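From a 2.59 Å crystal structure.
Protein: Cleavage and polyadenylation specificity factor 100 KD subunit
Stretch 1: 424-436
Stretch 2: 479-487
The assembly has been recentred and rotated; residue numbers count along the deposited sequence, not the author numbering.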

# COMPACT_ATOMS: atom_id res chain seq x y z
N SER B 424 -13.08 33.74 -8.35
CA SER B 424 -13.83 34.92 -8.07
C SER B 424 -12.92 36.12 -7.80
O SER B 424 -13.11 37.21 -8.36
CB SER B 424 -14.74 34.65 -6.89
OG SER B 424 -13.99 34.25 -5.76
N GLN B 425 -11.90 35.96 -6.97
CA GLN B 425 -11.11 37.14 -6.56
C GLN B 425 -10.35 37.74 -7.73
O GLN B 425 -10.43 38.96 -7.95
CB GLN B 425 -10.19 36.84 -5.38
CG GLN B 425 -10.93 36.75 -4.05
CD GLN B 425 -11.57 35.41 -3.78
OE1 GLN B 425 -11.10 34.37 -4.25
NE2 GLN B 425 -12.63 35.43 -3.00
N GLU B 426 -9.65 36.91 -8.51
CA GLU B 426 -8.95 37.42 -9.69
C GLU B 426 -9.92 38.09 -10.67
O GLU B 426 -9.61 39.15 -11.24
CB GLU B 426 -8.07 36.36 -10.41
CG GLU B 426 -6.53 36.43 -10.06
CD GLU B 426 -5.51 36.24 -11.30
OE1 GLU B 426 -5.24 35.05 -11.74
OE2 GLU B 426 -4.98 37.29 -11.77
N VAL B 427 -11.11 37.52 -10.82
CA VAL B 427 -12.10 38.14 -11.70
C VAL B 427 -12.52 39.51 -11.18
O VAL B 427 -12.64 40.46 -11.93
CB VAL B 427 -13.35 37.27 -11.92
CG1 VAL B 427 -14.39 38.01 -12.74
CG2 VAL B 427 -13.00 36.01 -12.60
N MET B 428 -12.72 39.63 -9.88
CA MET B 428 -13.13 40.92 -9.26
C MET B 428 -12.08 42.00 -9.49
O MET B 428 -12.42 43.12 -9.74
CB MET B 428 -13.36 40.77 -7.76
CG MET B 428 -14.52 39.86 -7.40
SD MET B 428 -14.52 39.33 -5.67
CE MET B 428 -14.64 40.96 -4.88
N ILE B 429 -10.81 41.65 -9.41
CA ILE B 429 -9.76 42.65 -9.58
C ILE B 429 -9.75 43.19 -11.00
O ILE B 429 -9.53 44.37 -11.21
CB ILE B 429 -8.36 42.12 -9.25
CG1 ILE B 429 -8.21 42.00 -7.74
CG2 ILE B 429 -7.26 43.07 -9.78
CD1 ILE B 429 -7.09 41.11 -7.34
N VAL B 430 -10.01 42.32 -11.96
CA VAL B 430 -10.09 42.73 -13.34
C VAL B 430 -11.31 43.64 -13.56
O VAL B 430 -11.19 44.69 -14.20
CB VAL B 430 -10.06 41.51 -14.27
CG1 VAL B 430 -10.52 41.87 -15.66
CG2 VAL B 430 -8.64 40.98 -14.32
N LEU B 431 -12.46 43.24 -13.01
CA LEU B 431 -13.71 43.98 -13.24
C LEU B 431 -13.66 45.38 -12.62
O LEU B 431 -13.92 46.36 -13.31
CB LEU B 431 -14.91 43.21 -12.70
CG LEU B 431 -15.23 41.93 -13.47
CD1 LEU B 431 -16.15 41.06 -12.68
CD2 LEU B 431 -15.84 42.22 -14.81
N GLU B 432 -13.28 45.50 -11.36
CA GLU B 432 -13.24 46.80 -10.72
C GLU B 432 -12.35 47.78 -11.50
O GLU B 432 -12.71 48.94 -11.67
CB GLU B 432 -12.81 46.71 -9.24
CG GLU B 432 -11.33 47.13 -8.89
CD GLU B 432 -11.16 48.63 -8.59
OE1 GLU B 432 -12.04 49.22 -7.93
OE2 GLU B 432 -10.13 49.22 -8.98
N GLU B 433 -11.21 47.30 -11.98
CA GLU B 433 -10.27 48.13 -12.71
C GLU B 433 -10.89 48.53 -14.03
O GLU B 433 -10.79 49.67 -14.44
CB GLU B 433 -8.99 47.35 -12.98
CG GLU B 433 -7.85 48.18 -13.58
CD GLU B 433 -6.51 47.44 -13.53
OE1 GLU B 433 -6.42 46.32 -14.08
OE2 GLU B 433 -5.56 47.97 -12.91
N SER B 434 -11.55 47.58 -14.68
CA SER B 434 -12.11 47.82 -15.98
C SER B 434 -13.19 48.88 -15.89
O SER B 434 -13.18 49.82 -16.66
CB SER B 434 -12.70 46.54 -16.57
OG SER B 434 -11.82 45.46 -16.40
N ILE B 435 -14.09 48.72 -14.93
CA ILE B 435 -15.12 49.74 -14.70
C ILE B 435 -14.49 51.08 -14.35
O ILE B 435 -14.90 52.10 -14.84
CB ILE B 435 -16.10 49.35 -13.58
CG1 ILE B 435 -16.88 48.10 -13.98
CG2 ILE B 435 -17.04 50.52 -13.28
CD1 ILE B 435 -18.15 47.91 -13.29
N ARG B 436 -13.47 51.06 -13.50
CA ARG B 436 -12.82 52.30 -13.04
C ARG B 436 -12.22 53.10 -14.21
O ARG B 436 -12.36 54.33 -14.26
CB ARG B 436 -11.77 51.97 -11.98
CG ARG B 436 -11.14 53.19 -11.33
CD ARG B 436 -10.42 52.80 -10.06
NE ARG B 436 -9.44 51.74 -10.26
CZ ARG B 436 -8.26 51.90 -10.84
NH1 ARG B 436 -7.87 53.08 -11.31
NH2 ARG B 436 -7.45 50.86 -10.96
N ASN B 479 -8.31 50.88 -3.40
CA ASN B 479 -8.37 49.50 -2.89
C ASN B 479 -9.41 48.76 -3.70
O ASN B 479 -10.58 49.12 -3.66
CB ASN B 479 -8.74 49.45 -1.40
CG ASN B 479 -8.84 48.03 -0.83
OD1 ASN B 479 -9.33 47.11 -1.47
ND2 ASN B 479 -8.40 47.87 0.42
N PRO B 480 -8.98 47.71 -4.40
CA PRO B 480 -9.81 47.16 -5.44
C PRO B 480 -11.14 46.71 -4.90
O PRO B 480 -12.20 47.17 -5.37
CB PRO B 480 -9.00 45.94 -5.96
CG PRO B 480 -7.63 46.08 -5.38
CD PRO B 480 -7.81 46.87 -4.11
N PHE B 481 -11.08 45.82 -3.90
CA PHE B 481 -12.24 45.10 -3.43
C PHE B 481 -13.30 46.01 -2.79
O PHE B 481 -14.41 45.56 -2.62
CB PHE B 481 -11.86 44.00 -2.43
CG PHE B 481 -10.92 42.96 -2.96
CD1 PHE B 481 -11.15 42.32 -4.16
CD2 PHE B 481 -9.82 42.57 -2.21
CE1 PHE B 481 -10.27 41.33 -4.64
CE2 PHE B 481 -8.95 41.60 -2.67
CZ PHE B 481 -9.18 40.98 -3.91
N LEU B 482 -12.96 47.24 -2.43
CA LEU B 482 -13.96 48.16 -1.86
C LEU B 482 -14.64 49.07 -2.89
O LEU B 482 -15.17 50.14 -2.53
CB LEU B 482 -13.35 49.06 -0.75
CG LEU B 482 -12.97 48.47 0.60
CD1 LEU B 482 -12.73 49.57 1.65
CD2 LEU B 482 -14.05 47.48 1.12
N SER B 483 -14.64 48.67 -4.16
CA SER B 483 -15.36 49.45 -5.17
C SER B 483 -16.86 49.45 -4.93
O SER B 483 -17.45 48.43 -4.54
CB SER B 483 -15.12 48.93 -6.59
OG SER B 483 -15.87 49.69 -7.54
N GLU B 484 -17.47 50.60 -5.20
CA GLU B 484 -18.91 50.76 -5.15
C GLU B 484 -19.59 49.67 -5.97
O GLU B 484 -20.68 49.23 -5.62
CB GLU B 484 -19.31 52.15 -5.70
CG GLU B 484 -20.52 52.85 -4.98
CD GLU B 484 -21.52 53.54 -5.98
OE1 GLU B 484 -21.56 53.17 -7.19
OE2 GLU B 484 -22.28 54.43 -5.55
N CYS B 485 -18.95 49.23 -7.05
CA CYS B 485 -19.52 48.26 -7.98
C CYS B 485 -19.99 46.93 -7.36
O CYS B 485 -21.00 46.37 -7.77
CB CYS B 485 -18.51 47.95 -9.11
SG CYS B 485 -17.01 46.82 -8.64
N PHE B 486 -19.22 46.37 -6.42
CA PHE B 486 -19.52 45.02 -5.93
C PHE B 486 -20.69 45.06 -4.99
O PHE B 486 -20.69 45.87 -4.11
CB PHE B 486 -18.33 44.41 -5.20
CG PHE B 486 -17.11 44.27 -6.04
CD1 PHE B 486 -17.14 43.53 -7.20
CD2 PHE B 486 -15.92 44.85 -5.66
CE1 PHE B 486 -16.01 43.39 -7.98
CE2 PHE B 486 -14.80 44.72 -6.42
CZ PHE B 486 -14.85 43.99 -7.59
N LYS B 487 -21.67 44.20 -5.20
CA LYS B 487 -22.84 44.12 -4.35
C LYS B 487 -22.98 42.69 -3.90
O LYS B 487 -23.29 41.83 -4.69
CB LYS B 487 -24.13 44.54 -5.09
CG LYS B 487 -24.09 45.83 -5.92
CD LYS B 487 -23.84 47.05 -5.10
CE LYS B 487 -24.08 48.33 -5.91
NZ LYS B 487 -23.16 48.36 -7.08

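The helix 424-436 packs against the segment 479-487 through apolar and aromatic contacts, with E432 also lying against the second stretch, burying 491 Å² summed over both sides. No hydrogen bond crosses between the two stretches; the hydrogen bonds and the salt bridge described here lie within one stretch or the other. The backbones come nearest at I429 and P480, whose CA atoms lie 6.1 Å apart.

Aromatic contacts centre on M428, which meets both phenylalanines. Its CE methyl sits over one face of the F486 ring, 3.9 Å from the centroid and only 5° off the ring normal, a nearly ideal CH-pi arrangement in which a polarised methyl meets the pi cloud. The SD atom is farther from that centroid, at 5.1 Å, and oblique to the ring. The same CE atom approaches CD1 of F481 at 3.8 Å, so the methyl touches both rings, over the face of F486 but obliquely at F481. F486 CZ also lies 3.4 Å from the backbone atom M428 O and 3.6 Å from M428 CB in the side chain. The CA-to-CB bond of F481 points away from the helix, but with chi1 in the m well its ring comes back towards it, and Q425 O lies near the ring plane at the edge, 4.1 Å from F481 CE1.

Aliphatic packing extends the contact along the helix. I429 CG1 is 3.8 Å from F481 CE1 and a looser 4.4 Å from P480 CB. One helical turn beyond M428, E432 CB lies 3.8 Å from F486 CZ and 4.2 Å from C485 SG. Further along, I435 CD1 reaches C485 CB at 4.2 Å.

The two carboxylate oxygens of E432 have different neighbours. Its OE2 accepts a hydrogen bond from R436 NE at 2.9 Å with an N-H...acceptor angle of 168°, part of a salt bridge one turn along. The other oxygen, OE1, lies 3.4 Å from S483 CB and 3.3 Å from P480 O; the latter pair consists of two acceptors and cannot be a hydrogen bond. P480 O instead accepts the backbone N of S483 at 3.1 Å.

Several hydrogen bonds, two of them weak, lie within the second stretch. S483 OG accepts from C485 N at 3.2 Å with an angle of 162°, while F486 N makes a weak bond to S483 O at 3.3 Å. At the start of the segment, F481 N donates weakly to N479 OD1, 3.3 Å away, and L482 N bonds to N479 O at 3.3 Å.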